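Local coordinates for protein monomethylamine methyltransferase MtmB1 (Methanosarcina barkeri, PDB 1NTH) that transfers the methyl group of monomethylamine to the corrinoid cofactor of its partner protein MtmC, a step in methanogenesis from methylamine, at residues T155-K167 with E176-K188. Sequence-based numbering, arbitrary orientation. Where two conformers were deposited one is given.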
loop_
_atom_site.group_PDB
_atom_site.type_symbol
_atom_site.label_atom_id
_atom_site.label_comp_id
_atom_site.label_asym_id
_atom_site.label_seq_id
_atom_site.Cartn_x
_atom_site.Cartn_y
_atom_site.Cartn_z
ATOM N N THR A 155 5.263 11.207 -21.013
ATOM C CA THR A 155 5.877 10.033 -20.398
ATOM C C THR A 155 7.328 9.988 -20.853
ATOM O O THR A 155 7.717 10.721 -21.767
ATOM C CB THR A 155 5.180 8.721 -20.838
ATOM O OG1 THR A 155 5.313 8.559 -22.256
ATOM C CG2 THR A 155 3.703 8.757 -20.479
ATOM N N ILE A 156 8.122 9.127 -20.226
ATOM C CA ILE A 156 9.539 9.019 -20.565
ATOM C C ILE A 156 9.885 7.688 -21.224
ATOM O O ILE A 156 9.385 6.645 -20.813
ATOM C CB ILE A 156 10.430 9.119 -19.294
ATOM C CG1 ILE A 156 10.179 10.440 -18.558
ATOM C CG2 ILE A 156 11.907 8.959 -19.672
ATOM C CD1 ILE A 156 10.533 11.686 -19.348
ATOM N N VAL A 157 10.718 7.728 -22.260
ATOM C CA VAL A 157 11.192 6.488 -22.864
ATOM C C VAL A 157 12.657 6.428 -22.427
ATOM O O VAL A 157 13.461 7.302 -22.756
ATOM C CB VAL A 157 11.060 6.460 -24.409
ATOM C CG1 VAL A 157 11.590 7.741 -25.032
ATOM C CG2 VAL A 157 11.803 5.247 -24.948
ATOM N N ASN A 158 12.984 5.392 -21.665
ATOM C CA ASN A 158 14.313 5.217 -21.092
ATOM C C ASN A 158 15.519 5.133 -22.019
ATOM O O ASN A 158 15.448 4.598 -23.126
ATOM C CB ASN A 158 14.329 3.973 -20.202
ATOM C CG ASN A 158 13.282 4.020 -19.105
ATOM O OD1 ASN A 158 12.528 4.991 -18.981
ATOM N ND2 ASN A 158 13.230 2.965 -18.301
ATOM N N GLY A 159 16.635 5.656 -21.524
ATOM C CA GLY A 159 17.886 5.582 -22.250
ATOM C C GLY A 159 18.589 4.340 -21.717
ATOM O O GLY A 159 18.076 3.671 -20.812
ATOM N N VAL A 160 19.756 4.027 -22.268
ATOM C CA VAL A 160 20.530 2.864 -21.847
ATOM C C VAL A 160 21.731 3.313 -21.018
ATOM O O VAL A 160 22.454 4.220 -21.420
ATOM C CB VAL A 160 21.041 2.073 -23.084
ATOM C CG1 VAL A 160 22.153 1.111 -22.680
ATOM C CG2 VAL A 160 19.886 1.309 -23.720
ATOM N N MET A 161 21.938 2.684 -19.864
ATOM C CA MET A 161 23.074 3.023 -19.005
ATOM C C MET A 161 24.332 2.399 -19.610
ATOM O O MET A 161 24.388 1.183 -19.782
ATOM C CB MET A 161 22.878 2.455 -17.592
ATOM C CG MET A 161 21.659 2.984 -16.840
ATOM S SD MET A 161 21.571 2.376 -15.125
ATOM C CE MET A 161 22.831 3.416 -14.341
ATOM N N THR A 162 25.334 3.210 -19.940
ATOM C CA THR A 162 26.557 2.646 -20.508
ATOM C C THR A 162 27.326 1.906 -19.421
ATOM O O THR A 162 28.151 1.040 -19.709
ATOM C CB THR A 162 27.461 3.724 -21.157
ATOM O OG1 THR A 162 27.752 4.761 -20.213
ATOM C CG2 THR A 162 26.771 4.321 -22.378
ATOM N N SER A 163 27.053 2.251 -18.166
ATOM C CA SER A 163 27.684 1.580 -17.039
ATOM C C SER A 163 26.845 1.773 -15.786
ATOM O O SER A 163 26.042 2.704 -15.698
ATOM C CB SER A 163 29.106 2.116 -16.788
ATOM O OG SER A 163 29.097 3.439 -16.269
ATOM N N VAL A 164 27.006 0.860 -14.837
ATOM C CA VAL A 164 26.319 0.951 -13.559
ATOM C C VAL A 164 27.411 0.621 -12.542
ATOM O O VAL A 164 28.063 -0.422 -12.632
ATOM C CB VAL A 164 25.115 -0.026 -13.472
ATOM C CG1 VAL A 164 25.574 -1.473 -13.596
ATOM C CG2 VAL A 164 24.366 0.209 -12.172
ATOM N N ARG A 165 27.625 1.528 -11.593
ATOM C CA ARG A 165 28.686 1.367 -10.608
ATOM C C ARG A 165 30.021 1.195 -11.338
ATOM O O ARG A 165 30.896 0.437 -10.916
ATOM C CB ARG A 165 28.398 0.187 -9.667
ATOM C CG ARG A 165 27.590 0.624 -8.443
ATOM C CD ARG A 165 27.058 -0.533 -7.610
ATOM N NE ARG A 165 28.105 -1.394 -7.068
ATOM C CZ ARG A 165 27.870 -2.402 -6.233
ATOM N NH1 ARG A 165 26.628 -2.663 -5.846
ATOM N NH2 ARG A 165 28.868 -3.162 -5.802
ATOM N N GLY A 166 30.148 1.915 -12.451
ATOM C CA GLY A 166 31.366 1.894 -13.246
ATOM C C GLY A 166 31.649 0.645 -14.059
ATOM O O GLY A 166 32.749 0.493 -14.594
ATOM N N LYS A 167 30.666 -0.239 -14.172
ATOM C CA LYS A 167 30.842 -1.482 -14.917
ATOM C C LYS A 167 29.800 -1.641 -16.019
ATOM O O LYS A 167 28.655 -1.211 -15.874
ATOM C CB LYS A 167 30.741 -2.674 -13.961
ATOM C CG LYS A 167 31.809 -2.709 -12.878
ATOM C CD LYS A 167 33.167 -3.096 -13.442
ATOM C CE LYS A 167 34.209 -3.190 -12.339
ATOM N NZ LYS A 167 35.524 -3.644 -12.866
ATOM N N GLU A 176 23.706 -6.629 -15.229
ATOM C CA GLU A 176 22.552 -6.420 -16.099
ATOM C C GLU A 176 21.301 -6.297 -15.232
ATOM O O GLU A 176 20.436 -5.459 -15.490
ATOM C CB GLU A 176 22.377 -7.581 -17.084
ATOM C CG GLU A 176 21.143 -7.408 -17.958
ATOM C CD GLU A 176 20.862 -8.591 -18.861
ATOM O OE1 GLU A 176 21.033 -9.744 -18.412
ATOM O OE2 GLU A 176 20.449 -8.364 -20.017
ATOM N N VAL A 177 21.212 -7.138 -14.205
ATOM C CA VAL A 177 20.072 -7.103 -13.287
ATOM C C VAL A 177 20.080 -5.766 -12.549
ATOM O O VAL A 177 19.049 -5.094 -12.444
ATOM C CB VAL A 177 20.137 -8.260 -12.258
ATOM C CG1 VAL A 177 19.148 -8.020 -11.116
ATOM C CG2 VAL A 177 19.806 -9.579 -12.949
ATOM N N LEU A 178 21.248 -5.378 -12.041
ATOM C CA LEU A 178 21.376 -4.112 -11.322
ATOM C C LEU A 178 20.940 -2.948 -12.212
ATOM O O LEU A 178 20.198 -2.064 -11.773
ATOM C CB LEU A 178 22.827 -3.904 -10.860
ATOM C CG LEU A 178 23.125 -2.590 -10.127
ATOM C CD1 LEU A 178 22.268 -2.496 -8.869
ATOM C CD2 LEU A 178 24.606 -2.523 -9.770
ATOM N N ALA A 179 21.393 -2.948 -13.464
ATOM C CA ALA A 179 21.036 -1.878 -14.391
ATOM C C ALA A 179 19.543 -1.864 -14.704
ATOM O O ALA A 179 18.938 -0.796 -14.807
ATOM C CB ALA A 179 21.844 -2.006 -15.690
ATOM N N ALA A 180 18.947 -3.045 -14.849
ATOM C CA ALA A 180 17.525 -3.142 -15.159
ATOM C C ALA A 180 16.670 -2.475 -14.079
ATOM O O ALA A 180 15.708 -1.769 -14.389
ATOM C CB ALA A 180 17.119 -4.610 -15.317
ATOM N N LYS A 181 17.016 -2.703 -12.817
ATOM C CA LYS A 181 16.261 -2.103 -11.721
ATOM C C LYS A 181 16.632 -0.633 -11.557
ATOM O O LYS A 181 15.761 0.229 -11.427
ATOM C CB LYS A 181 16.541 -2.832 -10.402
ATOM C CG LYS A 181 16.118 -4.293 -10.370
ATOM C CD LYS A 181 16.336 -4.873 -8.979
ATOM C CE LYS A 181 16.145 -6.388 -8.944
ATOM N NZ LYS A 181 14.742 -6.817 -9.220
ATOM N N THR A 182 17.934 -0.355 -11.590
ATOM C CA THR A 182 18.452 1.001 -11.402
ATOM C C THR A 182 18.002 2.018 -12.448
ATOM O O THR A 182 17.689 3.167 -12.120
ATOM C CB THR A 182 19.994 0.973 -11.361
ATOM O OG1 THR A 182 20.419 0.114 -10.297
ATOM C CG2 THR A 182 20.560 2.369 -11.138
ATOM N N GLU A 183 17.979 1.592 -13.705
ATOM C CA GLU A 183 17.580 2.444 -14.816
ATOM C C GLU A 183 16.312 3.245 -14.514
ATOM O O GLU A 183 16.327 4.476 -14.521
ATOM C CB GLU A 183 17.373 1.561 -16.050
ATOM C CG GLU A 183 16.835 2.247 -17.287
ATOM C CD GLU A 183 16.530 1.237 -18.382
ATOM O OE1 GLU A 183 15.342 1.033 -18.707
ATOM O OE2 GLU A 183 17.490 0.633 -18.903
ATOM N N THR A 184 15.213 2.553 -14.236
ATOM C CA THR A 184 13.968 3.259 -13.966
ATOM C C THR A 184 13.955 3.950 -12.609
ATOM O O THR A 184 13.325 4.997 -12.458
ATOM C CB THR A 184 12.755 2.316 -14.102
ATOM O OG1 THR A 184 12.669 1.865 -15.462
ATOM C CG2 THR A 184 11.457 3.042 -13.754
ATOM N N ARG A 185 14.640 3.381 -11.620
ATOM C CA ARG A 185 14.686 4.022 -10.307
ATOM C C ARG A 185 15.306 5.411 -10.457
ATOM O O ARG A 185 14.794 6.390 -9.915
ATOM C CB ARG A 185 15.492 3.174 -9.316
ATOM C CG ARG A 185 14.696 2.008 -8.746
ATOM C CD ARG A 185 15.553 1.049 -7.921
ATOM N NE ARG A 185 14.714 0.107 -7.183
ATOM C CZ ARG A 185 15.139 -1.040 -6.657
ATOM N NH1 ARG A 185 16.406 -1.411 -6.786
ATOM N NH2 ARG A 185 14.287 -1.818 -6.001
ATOM N N LEU A 186 16.400 5.503 -11.209
ATOM C CA LEU A 186 17.052 6.792 -11.426
ATOM C C LEU A 186 16.183 7.734 -12.257
ATOM O O LEU A 186 16.100 8.930 -11.974
ATOM C CB LEU A 186 18.396 6.604 -12.135
ATOM C CG LEU A 186 19.505 5.898 -11.357
ATOM C CD1 LEU A 186 20.729 5.735 -12.249
ATOM C CD2 LEU A 186 19.849 6.706 -10.110
ATOM N N ILE A 187 15.544 7.196 -13.291
ATOM C CA ILE A 187 14.704 8.009 -14.159
ATOM C C ILE A 187 13.505 8.584 -13.418
ATOM O O ILE A 187 13.165 9.759 -13.597
ATOM C CB ILE A 187 14.255 7.204 -15.395
ATOM C CG1 ILE A 187 15.475 6.951 -16.288
ATOM C CG2 ILE A 187 13.175 7.959 -16.162
ATOM C CD1 ILE A 187 15.227 5.986 -17.434
ATOM N N LYS A 188 12.866 7.779 -12.574
ATOM C CA LYS A 188 11.739 8.309 -11.831
ATOM C C LYS A 188 12.233 9.333 -10.818
ATOM O O LYS A 188 11.506 10.256 -10.455
ATOM C CB LYS A 188 10.943 7.175 -11.171
ATOM C CG LYS A 188 10.161 6.387 -12.215
ATOM C CD LYS A 188 9.241 5.340 -11.615
ATOM C CE LYS A 188 8.429 4.679 -12.725
ATOM N NZ LYS A 188 7.467 3.656 -12.208
#
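Asn158 reaches across to helix 174-193 and donates an amide N-H to Glu183. The bond from Asn158 ND2 to Glu183 OE1 is 2.9 Å and nearly straight, at 168°. OE1 lies near the amide plane and is met on its anti side, with the carboxylate turned 86° to the amide. A weak, bent bond runs from the same ND2 to Thr184 OG1 at 3.1 Å. Glu183 CG stands anti to the backbone N (chi1 175°), and the extended chain carries the carboxylate to the 155-167 loop. There OE1 also accepts from Glu205 N, and OE2 bonds Thr206 OG1. Gly159 O, buried beside OE2, has no partner in the model. A leucine in place of Glu183 would probably rob Asn158 ND2 and Glu205 N of their shared acceptor. In this TIM barrel, strand 155-156 belongs to the parallel barrel sheet; the chain runs on through 157-167 and turns back into helix 174-193. Most other contacts are between apolar groups. The methyl Ile187 CD1 presses on the Asn158 amide, 3.2 Å from CG, while Ile187 CG2 meets Ile156 CG2. Met161 bends at chi3, and its CE lies 3.8 Å from Leu186 CD1. Val164, at the start of a type I' turn, sets CG2 against Leu178 CD2 at 3.6 Å. Arg165 CD covers that same leucine methyl. Arg165 NH1 hydrogen-bonds Met193 O of a second subunit, and NH2 salt-bridges Asp8 of a third.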